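Local coordinates for piwi domain-containing protein (PDB 5THE), which forms the C-terminal lobe of a budding yeast Argonaute and probably holds a guide RNA during the selection and cleavage of RNA targets, at residues L188-R193 with V218-F223; R323-Q328 with P371-G376; V383-T388 with W455-E460. All blocks are in the same frame, centred on the assembly; numbering follows the deposited sequence.

Contact 1 of 3, residues L188-R193 with V218-F223. With nucleotides of chain B.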
loop_
_atom_site.group_PDB
_atom_site.type_symbol
_atom_site.label_atom_id
_atom_site.label_comp_id
_atom_site.label_asym_id
_atom_site.label_seq_id
_atom_site.Cartn_x
_atom_site.Cartn_y
_atom_site.Cartn_z
ATOM N N LEU A 188 -8.374 1.457 -19.450
ATOM C CA LEU A 188 -9.324 0.791 -18.559
ATOM C C LEU A 188 -9.658 -0.572 -19.155
ATOM O O LEU A 188 -10.371 -0.665 -20.157
ATOM C CB LEU A 188 -10.579 1.637 -18.362
ATOM C CG LEU A 188 -11.671 0.988 -17.513
ATOM C CD1 LEU A 188 -11.143 0.638 -16.111
ATOM C CD2 LEU A 188 -12.898 1.900 -17.443
ATOM N N TYR A 189 -9.116 -1.627 -18.567
ATOM C CA TYR A 189 -9.494 -2.970 -18.974
ATOM C C TYR A 189 -10.828 -3.317 -18.320
ATOM O O TYR A 189 -10.954 -3.268 -17.090
ATOM C CB TYR A 189 -8.417 -3.973 -18.577
ATOM C CG TYR A 189 -7.143 -3.870 -19.376
ATOM C CD1 TYR A 189 -7.151 -4.057 -20.758
ATOM C CD2 TYR A 189 -5.917 -3.643 -18.748
ATOM C CE1 TYR A 189 -5.987 -3.983 -21.491
ATOM C CE2 TYR A 189 -4.740 -3.563 -19.483
ATOM C CZ TYR A 189 -4.783 -3.735 -20.856
ATOM O OH TYR A 189 -3.624 -3.661 -21.602
ATOM N N VAL A 190 -11.825 -3.644 -19.137
ATOM C CA VAL A 190 -13.150 -4.026 -18.657
ATOM C C VAL A 190 -13.277 -5.528 -18.858
ATOM O O VAL A 190 -13.377 -6.004 -19.997
ATOM C CB VAL A 190 -14.262 -3.265 -19.389
ATOM C CG1 VAL A 190 -15.636 -3.688 -18.887
ATOM C CG2 VAL A 190 -14.069 -1.747 -19.200
ATOM N N LEU A 191 -13.266 -6.281 -17.761
ATOM C CA LEU A 191 -13.220 -7.742 -17.839
ATOM C C LEU A 191 -14.627 -8.309 -17.914
ATOM O O LEU A 191 -15.460 -8.023 -17.049
ATOM C CB LEU A 191 -12.494 -8.338 -16.633
ATOM C CG LEU A 191 -11.180 -7.655 -16.280
ATOM C CD1 LEU A 191 -10.598 -8.271 -15.030
ATOM C CD2 LEU A 191 -10.197 -7.743 -17.439
ATOM N N ARG A 192 -14.888 -9.135 -18.931
ATOM C CA ARG A 192 -16.207 -9.753 -19.029
ATOM C C ARG A 192 -16.499 -10.645 -17.824
ATOM O O ARG A 192 -17.627 -10.670 -17.320
ATOM C CB ARG A 192 -16.321 -10.553 -20.327
ATOM C CG ARG A 192 -17.595 -11.393 -20.421
ATOM C CD ARG A 192 -18.423 -10.989 -21.621
ATOM N NE ARG A 192 -19.658 -11.755 -21.751
ATOM C CZ ARG A 192 -19.848 -12.728 -22.635
ATOM N NH1 ARG A 192 -18.887 -13.078 -23.479
ATOM N NH2 ARG A 192 -21.011 -13.356 -22.676
ATOM N N ARG A 193 -15.502 -11.385 -17.342
ATOM C CA ARG A 193 -15.680 -12.259 -16.189
ATOM C C ARG A 193 -14.623 -11.923 -15.146
ATOM O O ARG A 193 -13.441 -11.795 -15.482
ATOM C CB ARG A 193 -15.586 -13.752 -16.590
ATOM C CG ARG A 193 -16.397 -14.158 -17.855
ATOM C CD ARG A 193 -17.847 -14.580 -17.565
ATOM N NE ARG A 193 -17.988 -16.029 -17.375
ATOM C CZ ARG A 193 -18.843 -16.806 -18.041
ATOM N NH1 ARG A 193 -19.660 -16.285 -18.948
ATOM N NH2 ARG A 193 -18.889 -18.109 -17.792
ATOM N N VAL A 218 -11.343 -3.462 -14.316
ATOM C CA VAL A 218 -12.653 -3.305 -13.723
ATOM C C VAL A 218 -13.463 -4.519 -14.169
ATOM O O VAL A 218 -13.370 -4.925 -15.331
ATOM C CB VAL A 218 -13.194 -1.934 -14.192
ATOM C CG1 VAL A 218 -14.163 -2.014 -15.347
ATOM C CG2 VAL A 218 -13.594 -1.054 -13.057
ATOM N N VAL A 219 -14.154 -5.182 -13.235
ATOM C CA VAL A 219 -15.043 -6.282 -13.606
ATOM C C VAL A 219 -16.336 -5.677 -14.130
ATOM O O VAL A 219 -16.959 -4.836 -13.465
ATOM C CB VAL A 219 -15.298 -7.230 -12.414
ATOM C CG1 VAL A 219 -16.296 -8.339 -12.787
ATOM C CG2 VAL A 219 -13.998 -7.856 -11.952
ATOM N N TRP A 220 -16.721 -6.092 -15.337
ATOM C CA TRP A 220 -17.846 -5.484 -16.041
ATOM C C TRP A 220 -19.142 -5.564 -15.240
ATOM O O TRP A 220 -19.911 -4.597 -15.204
ATOM C CB TRP A 220 -18.020 -6.166 -17.401
ATOM C CG TRP A 220 -19.197 -5.694 -18.220
ATOM C CD1 TRP A 220 -20.111 -6.486 -18.852
ATOM C CD2 TRP A 220 -19.594 -4.334 -18.487
ATOM N NE1 TRP A 220 -21.036 -5.716 -19.509
ATOM C CE2 TRP A 220 -20.745 -4.392 -19.304
ATOM C CE3 TRP A 220 -19.087 -3.081 -18.129
ATOM C CZ2 TRP A 220 -21.399 -3.244 -19.766
ATOM C CZ3 TRP A 220 -19.749 -1.935 -18.582
ATOM C CH2 TRP A 220 -20.889 -2.030 -19.398
ATOM N N ASP A 221 -19.419 -6.703 -14.597
ATOM C CA ASP A 221 -20.681 -6.789 -13.855
ATOM C C ASP A 221 -20.712 -5.827 -12.677
ATOM O O ASP A 221 -21.801 -5.469 -12.216
ATOM C CB ASP A 221 -20.962 -8.215 -13.378
ATOM C CG ASP A 221 -21.378 -9.138 -14.526
ATOM O OD1 ASP A 221 -21.857 -8.625 -15.562
ATOM O OD2 ASP A 221 -21.231 -10.375 -14.394
ATOM N N ASN A 222 -19.551 -5.370 -12.212
ATOM C CA ASN A 222 -19.521 -4.305 -11.219
ATOM C C ASN A 222 -19.641 -2.938 -11.875
ATOM O O ASN A 222 -20.504 -2.131 -11.506
ATOM C CB ASN A 222 -18.228 -4.368 -10.408
ATOM C CG ASN A 222 -18.124 -5.603 -9.569
ATOM O OD1 ASN A 222 -19.133 -6.182 -9.171
ATOM N ND2 ASN A 222 -16.891 -6.021 -9.283
ATOM N N PHE A 223 -18.755 -2.665 -12.835
ATOM C CA PHE A 223 -18.685 -1.353 -13.471
ATOM C C PHE A 223 -20.030 -0.957 -14.059
ATOM O O PHE A 223 -20.467 0.193 -13.917
ATOM C CB PHE A 223 -17.606 -1.383 -14.561
ATOM C CG PHE A 223 -17.317 -0.046 -15.191
ATOM C CD1 PHE A 223 -17.240 1.102 -14.415
ATOM C CD2 PHE A 223 -17.090 0.059 -16.559
ATOM C CE1 PHE A 223 -16.970 2.331 -15.000
ATOM C CE2 PHE A 223 -16.805 1.290 -17.151
ATOM C CZ PHE A 223 -16.746 2.425 -16.364
ATOM P P A B 2 -13.355 -4.925 -9.430
ATOM O OP1 A B 2 -13.642 -6.091 -8.556
ATOM O OP2 A B 2 -14.387 -4.396 -10.375
ATOM O "O5'" A B 2 -12.852 -3.732 -8.505
ATOM C "C5'" A B 2 -12.167 -2.606 -9.061
ATOM C "C4'" A B 2 -12.207 -1.436 -8.121
ATOM O "O4'" A B 2 -13.563 -0.949 -8.026
ATOM C "C3'" A B 2 -11.836 -1.734 -6.679
ATOM O "O3'" A B 2 -10.453 -1.780 -6.482
ATOM C "C2'" A B 2 -12.527 -0.608 -5.924
ATOM O "O2'" A B 2 -11.823 0.612 -6.112
ATOM C "C1'" A B 2 -13.830 -0.513 -6.704
ATOM N N9 A B 2 -14.889 -1.395 -6.177
ATOM C C8 A B 2 -15.096 -2.714 -6.497
ATOM N N7 A B 2 -16.139 -3.245 -5.926
ATOM C C5 A B 2 -16.672 -2.186 -5.199
ATOM C C6 A B 2 -17.791 -2.111 -4.375
ATOM N N6 A B 2 -18.573 -3.173 -4.173
ATOM N N1 A B 2 -18.056 -0.918 -3.776
ATOM C C2 A B 2 -17.228 0.113 -4.019
ATOM N N3 A B 2 -16.127 0.163 -4.785
ATOM C C4 A B 2 -15.913 -1.036 -5.337
ATOM O OP3 U B 1 -5.351 -3.765 -10.116
ATOM P P U B 1 -6.476 -3.123 -10.822
ATOM O OP1 U B 1 -6.050 -2.740 -12.190
ATOM O OP2 U B 1 -7.050 -2.070 -9.968
ATOM O "O5'" U B 1 -7.586 -4.223 -11.039
ATOM C "C5'" U B 1 -8.508 -4.561 -10.013
ATOM C "C4'" U B 1 -9.692 -5.248 -10.623
ATOM O "O4'" U B 1 -9.262 -6.500 -11.237
ATOM C "C3'" U B 1 -10.822 -5.593 -9.665
ATOM O "O3'" U B 1 -12.068 -5.320 -10.307
ATOM C "C2'" U B 1 -10.650 -7.097 -9.440
ATOM O "O2'" U B 1 -11.838 -7.783 -9.110
ATOM C "C1'" U B 1 -10.086 -7.560 -10.784
ATOM N N1 U B 1 -9.263 -8.783 -10.681
ATOM C C2 U B 1 -9.624 -9.871 -11.436
ATOM O O2 U B 1 -10.571 -9.831 -12.192
ATOM N N3 U B 1 -8.840 -10.992 -11.292
ATOM C C4 U B 1 -7.735 -11.118 -10.470
ATOM O O4 U B 1 -7.112 -12.184 -10.447
ATOM C C5 U B 1 -7.425 -9.951 -9.702
ATOM C C6 U B 1 -8.187 -8.856 -9.827
HETATM O O HOH W 1 -18.439 -9.325 -15.163
HETATM O O HOH W 2 -20.112 -9.661 -17.939
#
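Val190 and Val218 stand side by side on one face of a parallel strand pair, with Val190 CG2 3.9 Å from Val218 CG1. Val190 has its other methyl, CG1, anti to the backbone N (chi1 179°), which brings it 3.6 Å from Trp220 CE3 and almost as near to CB of that residue. Leu188 adds to the same face with both branches: CD1 lies against CB of Val218, while CD2 reaches tip to tip toward the Phe223 ring, 4.0 Å from both its CE2 and CZ. Phe223 in turn sets CD2 in the plane of the Trp220 ring, at its edge, and helix 95-111 closes over this apolar side with Leu99 and Met103. The two strands belong to the beta-alpha-beta unit of strand 185-191, helix 197-210 and strand 215-219, consistent with the Rossmann-like MID domain that holds the guide 5' end in Argonautes. Leu191 N gives a nearly straight bond (175°) to Val218 O, and Trp220 N carries the pairing one step into the helix by donating to Leu191 O. At that helix start Val219 N reaches OP2 of A2 of chain B at 3.0 Å. Asn222 ND2 donates to the same oxygen at 3.2 Å, so two N-H groups grip the phosphate, and the helix N-terminus would probably favour its charge. Beside it, Val219 CG2 lies 3.6 Å from O2' of U1 of chain B. Past the strand end the packing gives way to water. Arg192 sends its guanidinium off to Asn85 and Thr89, and its carbonyl O takes bonds from two waters: one, 2.7 Å away from Arg192 O, accepts from Asp221 N, and the other donates to Asp221 OD1.

Contact 2 of 3, residues R323-Q328 with P371-G376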
loop_
_atom_site.group_PDB
_atom_site.type_symbol
_atom_site.label_atom_id
_atom_site.label_comp_id
_atom_site.label_asym_id
_atom_site.label_seq_id
_atom_site.Cartn_x
_atom_site.Cartn_y
_atom_site.Cartn_z
ATOM N N ARG A 323 15.002 4.175 -3.907
ATOM C CA ARG A 323 14.380 4.945 -2.831
ATOM C C ARG A 323 15.119 6.258 -2.628
ATOM O O ARG A 323 14.497 7.316 -2.472
ATOM C CB ARG A 323 14.356 4.148 -1.523
ATOM C CG ARG A 323 14.048 2.654 -1.684
ATOM C CD ARG A 323 12.561 2.390 -1.824
ATOM N NE ARG A 323 11.981 2.887 -3.072
ATOM C CZ ARG A 323 12.194 2.326 -4.257
ATOM N NH1 ARG A 323 12.997 1.275 -4.345
ATOM N NH2 ARG A 323 11.620 2.815 -5.348
ATOM N N LEU A 324 16.454 6.212 -2.654
ATOM C CA LEU A 324 17.234 7.431 -2.450
ATOM C C LEU A 324 17.127 8.364 -3.646
ATOM O O LEU A 324 16.959 9.576 -3.477
ATOM C CB LEU A 324 18.695 7.080 -2.186
ATOM C CG LEU A 324 19.014 6.323 -0.894
ATOM C CD1 LEU A 324 20.502 6.022 -0.822
ATOM C CD2 LEU A 324 18.577 7.143 0.283
ATOM N N LYS A 325 17.230 7.818 -4.860
ATOM C CA LYS A 325 17.177 8.645 -6.063
ATOM C C LYS A 325 15.865 9.404 -6.154
ATOM O O LYS A 325 15.846 10.602 -6.455
ATOM C CB LYS A 325 17.356 7.777 -7.313
ATOM C CG LYS A 325 18.788 7.392 -7.642
ATOM C CD LYS A 325 18.800 6.405 -8.823
ATOM C CE LYS A 325 20.171 6.286 -9.442
ATOM N NZ LYS A 325 20.180 5.382 -10.636
ATOM N N ILE A 326 14.752 8.713 -5.931
ATOM C CA ILE A 326 13.453 9.357 -6.041
ATOM C C ILE A 326 13.284 10.385 -4.936
ATOM O O ILE A 326 12.821 11.508 -5.176
ATOM C CB ILE A 326 12.327 8.307 -6.015
ATOM C CG1 ILE A 326 12.510 7.327 -7.179
ATOM C CG2 ILE A 326 10.974 9.007 -6.101
ATOM C CD1 ILE A 326 11.553 6.135 -7.150
ATOM N N TYR A 327 13.662 10.022 -3.707
ATOM C CA TYR A 327 13.593 10.987 -2.618
ATOM C C TYR A 327 14.363 12.248 -2.978
ATOM O O TYR A 327 13.884 13.374 -2.774
ATOM C CB TYR A 327 14.154 10.377 -1.336
ATOM C CG TYR A 327 14.130 11.322 -0.150
ATOM C CD1 TYR A 327 15.084 12.337 -0.009
ATOM C CD2 TYR A 327 13.157 11.196 0.830
ATOM C CE1 TYR A 327 15.067 13.195 1.083
ATOM C CE2 TYR A 327 13.119 12.055 1.920
ATOM C CZ TYR A 327 14.079 13.044 2.041
ATOM O OH TYR A 327 14.040 13.877 3.128
ATOM N N GLN A 328 15.577 12.067 -3.504
ATOM C CA GLN A 328 16.444 13.205 -3.785
ATOM C C GLN A 328 15.825 14.145 -4.816
ATOM O O GLN A 328 15.939 15.374 -4.690
ATOM C CB GLN A 328 17.802 12.702 -4.260
ATOM C CG GLN A 328 18.736 13.821 -4.696
ATOM C CD GLN A 328 20.096 13.295 -5.037
ATOM O OE1 GLN A 328 20.225 12.319 -5.776
ATOM N NE2 GLN A 328 21.122 13.891 -4.442
ATOM N N PRO A 371 27.007 8.536 -1.248
ATOM C CA PRO A 371 28.087 9.310 -1.886
ATOM C C PRO A 371 27.985 9.357 -3.393
ATOM O O PRO A 371 28.395 10.362 -3.988
ATOM C CB PRO A 371 29.359 8.585 -1.430
ATOM C CG PRO A 371 28.958 7.957 -0.128
ATOM C CD PRO A 371 27.543 7.495 -0.356
ATOM N N GLN A 372 27.451 8.305 -4.034
ATOM C CA GLN A 372 27.237 8.358 -5.476
ATOM C C GLN A 372 26.233 9.443 -5.850
ATOM O O GLN A 372 26.295 9.985 -6.957
ATOM C CB GLN A 372 26.762 6.999 -5.993
ATOM C CG GLN A 372 27.691 5.831 -5.675
ATOM C CD GLN A 372 27.081 4.486 -6.043
ATOM O OE1 GLN A 372 25.924 4.407 -6.453
ATOM N NE2 GLN A 372 27.858 3.422 -5.894
ATOM N N LEU A 373 25.317 9.783 -4.944
ATOM C CA LEU A 373 24.236 10.710 -5.255
ATOM C C LEU A 373 24.426 12.112 -4.683
ATOM O O LEU A 373 23.872 13.061 -5.240
ATOM C CB LEU A 373 22.899 10.157 -4.737
ATOM C CG LEU A 373 22.446 8.781 -5.216
ATOM C CD1 LEU A 373 21.214 8.337 -4.432
ATOM C CD2 LEU A 373 22.138 8.834 -6.699
ATOM N N ASN A 374 25.162 12.280 -3.581
ATOM C CA ASN A 374 25.246 13.573 -2.904
ATOM C C ASN A 374 26.526 14.337 -3.243
ATOM O O ASN A 374 26.868 15.307 -2.547
ATOM C CB ASN A 374 25.121 13.388 -1.378
ATOM C CG ASN A 374 26.265 12.552 -0.786
ATOM O OD1 ASN A 374 27.285 12.335 -1.432
ATOM N ND2 ASN A 374 26.090 12.084 0.439
ATOM N N GLY A 375 27.252 13.902 -4.272
ATOM C CA GLY A 375 28.491 14.540 -4.656
ATOM C C GLY A 375 29.724 14.014 -3.950
ATOM O O GLY A 375 30.769 14.678 -3.995
ATOM N N GLY A 376 29.624 12.861 -3.286
ATOM C CA GLY A 376 30.755 12.198 -2.677
ATOM C C GLY A 376 30.923 12.398 -1.184
ATOM O O GLY A 376 32.053 12.345 -0.693
#
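Lys325 and Leu373 mark the closest backbone approach, with CA atoms 7.4 Å apart, where helix 320-329 passes the last turn of helix 351-373. Leu373 fills the gap with both methyls. CD1 rests 3.6 Å from Leu324 CB, and CD2 lies 3.8 Å from Lys325 CG, the lysine chain crossing the leucine at about a right angle. Leu324 also packs on Val366 and Phe369, further back along Leu373's own helix. Gln328 has CG anti to the backbone N (chi1 175°) and an extended chain, so its amide spans the gap to the neighbouring helix. NE2 donates to Leu373 O at 3.0 Å in a fairly straight bond (168°); the acceptor lies in the plane of the amide, while the donor stands well above the carbonyl plane. OE1 settles 3.6 Å from Leu373 CB, and NE2 also bonds to Gly333 O. An alanine here would probably leave Leu373 O without this donor and the Gly333 carbonyl without its amide partner. The contact is thus a thin apolar patch pinned by one neutral amide, whose N-H group is likely to complement the partial negative charge at a helix C-terminus.

Contact 3 of 3, residues V383-T388 with W455-E460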
loop_
_atom_site.group_PDB
_atom_site.type_symbol
_atom_site.label_atom_id
_atom_site.label_comp_id
_atom_site.label_asym_id
_atom_site.label_seq_id
_atom_site.Cartn_x
_atom_site.Cartn_y
_atom_site.Cartn_z
ATOM N N VAL A 383 18.532 4.701 11.348
ATOM C CA VAL A 383 17.445 3.840 10.907
ATOM C C VAL A 383 16.597 3.426 12.109
ATOM O O VAL A 383 17.123 3.127 13.186
ATOM C CB VAL A 383 18.006 2.607 10.176
ATOM C CG1 VAL A 383 16.888 1.657 9.775
ATOM C CG2 VAL A 383 18.827 3.047 8.950
ATOM N N THR A 384 15.283 3.413 11.924
ATOM C CA THR A 384 14.379 2.743 12.852
ATOM C C THR A 384 13.719 1.611 12.082
ATOM O O THR A 384 13.242 1.822 10.962
ATOM C CB THR A 384 13.317 3.695 13.418
ATOM O OG1 THR A 384 13.940 4.735 14.185
ATOM C CG2 THR A 384 12.339 2.914 14.327
ATOM N N CYS A 385 13.693 0.418 12.663
ATOM C CA CYS A 385 13.008 -0.716 12.052
ATOM C C CYS A 385 11.797 -1.134 12.889
ATOM O O CYS A 385 11.903 -1.334 14.106
ATOM C CB CYS A 385 13.965 -1.898 11.868
ATOM S SG CYS A 385 13.128 -3.399 11.325
ATOM N N ILE A 386 10.650 -1.284 12.230
ATOM C CA ILE A 386 9.443 -1.764 12.888
ATOM C C ILE A 386 8.894 -2.952 12.118
ATOM O O ILE A 386 8.648 -2.861 10.911
ATOM C CB ILE A 386 8.366 -0.672 13.010
ATOM C CG1 ILE A 386 8.901 0.492 13.844
ATOM C CG2 ILE A 386 7.090 -1.269 13.638
ATOM C CD1 ILE A 386 7.894 1.614 14.036
ATOM N N ALA A 387 8.690 -4.061 12.815
ATOM C CA ALA A 387 8.101 -5.241 12.209
ATOM C C ALA A 387 6.623 -5.307 12.565
ATOM O O ALA A 387 6.226 -4.978 13.686
ATOM C CB ALA A 387 8.830 -6.509 12.668
ATOM N N THR A 388 5.817 -5.735 11.605
ATOM C CA THR A 388 4.381 -5.881 11.779
ATOM C C THR A 388 3.972 -7.330 11.573
ATOM O O THR A 388 4.441 -7.997 10.640
ATOM C CB THR A 388 3.611 -4.983 10.797
ATOM O OG1 THR A 388 4.015 -5.284 9.454
ATOM C CG2 THR A 388 3.905 -3.503 11.092
ATOM N N TRP A 455 6.522 -4.562 16.388
ATOM C CA TRP A 455 7.750 -4.614 17.164
ATOM C C TRP A 455 8.718 -3.573 16.629
ATOM O O TRP A 455 9.002 -3.552 15.432
ATOM C CB TRP A 455 8.391 -6.000 17.097
ATOM C CG TRP A 455 7.465 -7.137 17.456
ATOM C CD1 TRP A 455 6.372 -7.586 16.741
ATOM C CD2 TRP A 455 7.578 -7.992 18.586
ATOM N NE1 TRP A 455 5.796 -8.663 17.377
ATOM C CE2 TRP A 455 6.521 -8.937 18.510
ATOM C CE3 TRP A 455 8.471 -8.060 19.658
ATOM C CZ2 TRP A 455 6.333 -9.924 19.471
ATOM C CZ3 TRP A 455 8.280 -9.049 20.617
ATOM C CH2 TRP A 455 7.218 -9.969 20.515
ATOM N N CYS A 456 9.232 -2.717 17.504
ATOM C CA CYS A 456 10.416 -1.951 17.147
ATOM C C CYS A 456 11.623 -2.866 17.348
ATOM O O CYS A 456 11.963 -3.213 18.484
ATOM C CB CYS A 456 10.540 -0.684 17.983
ATOM S SG CYS A 456 12.036 0.265 17.529
ATOM N N LEU A 457 12.253 -3.276 16.247
ATOM C CA LEU A 457 13.394 -4.180 16.294
ATOM C C LEU A 457 14.724 -3.443 16.346
ATOM O O LEU A 457 15.735 -4.026 16.762
ATOM C CB LEU A 457 13.385 -5.096 15.067
ATOM C CG LEU A 457 12.152 -5.977 14.810
ATOM C CD1 LEU A 457 12.380 -6.890 13.604
ATOM C CD2 LEU A 457 11.826 -6.797 16.034
ATOM N N TYR A 458 14.753 -2.178 15.932
ATOM C CA TYR A 458 16.002 -1.436 15.854
ATOM C C TYR A 458 15.664 0.038 15.788
ATOM O O TYR A 458 14.733 0.426 15.091
ATOM C CB TYR A 458 16.824 -1.825 14.625
ATOM C CG TYR A 458 18.297 -1.510 14.759
ATOM C CD1 TYR A 458 19.079 -2.200 15.674
ATOM C CD2 TYR A 458 18.919 -0.542 13.955
ATOM C CE1 TYR A 458 20.444 -1.941 15.802
ATOM C CE2 TYR A 458 20.297 -0.275 14.074
ATOM C CZ TYR A 458 21.045 -0.986 15.007
ATOM O OH TYR A 458 22.399 -0.771 15.171
ATOM N N ASP A 459 16.414 0.861 16.506
ATOM C CA ASP A 459 16.055 2.269 16.543
ATOM C C ASP A 459 17.310 3.079 16.853
ATOM O O ASP A 459 17.794 3.063 17.986
ATOM C CB ASP A 459 14.946 2.522 17.566
ATOM C CG ASP A 459 14.656 3.960 17.749
ATOM O OD1 ASP A 459 14.486 4.395 18.900
ATOM O OD2 ASP A 459 14.608 4.662 16.731
ATOM N N GLU A 460 17.800 3.814 15.859
ATOM C CA GLU A 460 18.843 4.803 16.087
ATOM C C GLU A 460 18.272 6.207 16.182
ATOM O O GLU A 460 19.014 7.185 16.071
ATOM C CB GLU A 460 19.907 4.733 14.989
ATOM C CG GLU A 460 20.116 3.339 14.457
ATOM C CD GLU A 460 21.149 3.296 13.350
ATOM O OE1 GLU A 460 22.354 3.201 13.660
ATOM O OE2 GLU A 460 20.766 3.410 12.173
#
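Thr384 and Asp459 face each other as a non-hydrogen-bonded antiparallel pair, and their side chains supply the bond the backbones do not. OG1 of Thr384, anti to the carbonyl carbon (chi1 -63°), donates to Asp459 OD2 at 2.6 Å, meeting it on the anti side, and is also hydrogen-bonded to Asn461 ND2. That carboxylate has further donors: OD2 also accepts from Asn461 N, and OD1 from Ser463 N. Next door the extended Glu460 side chain runs alongside Val383, and its OE2 accepts from Val383 N at 2.7 Å, again on its anti side, and pairs with Lys363 as well. Val383 O receives Glu460 N at 2.8 Å. Further along, Cys385 N donates to Tyr458 O at 2.6 Å, but the return bond is split. Cys385 O takes Leu457 N at 2.9 Å and only weakly Tyr458 N at 3.5 Å, because two residues stand opposite one: a classic beta bulge. Beyond it the pairing recovers, with Ala387 N to Trp455 O and Trp455 N to Ala387 O both 2.7 Å and both in the carbonyl plane. Leu457, at the bulge, lays CD1 3.7 Å from Ala387 CB and touches helix 351-373, which also packs against Tyr458. Strand 383-389 is bonded on its other edge to strand 339-344, in keeping with the RNase H-like fold of the PIWI domain. Between the two strands the backbone pairing therefore runs on through the bulge, and the carboxylates at one end extend it, with Lys363 likely to offset the charge of Glu460.

Contacts 1 and 3 are buried strand pairings and contact 2 a surface contact between helices. Contact 1 sits on the opposite side of the chain's centre from the other two, about 41 Å from each between centres, and it alone touches the RNA directly. Contacts 2 and 3 are neighbours: helix 351-373, whose last turn takes part in contact 2, also covers contact 3, and strand 383-389 follows it in the chain. Chemistry changes with place: parallel strands with an apolar face and a phosphate grip in contact 1, a small apolar patch with one side-chain amide hydrogen bond in contact 2, antiparallel bonding extended by carboxylates in contact 3.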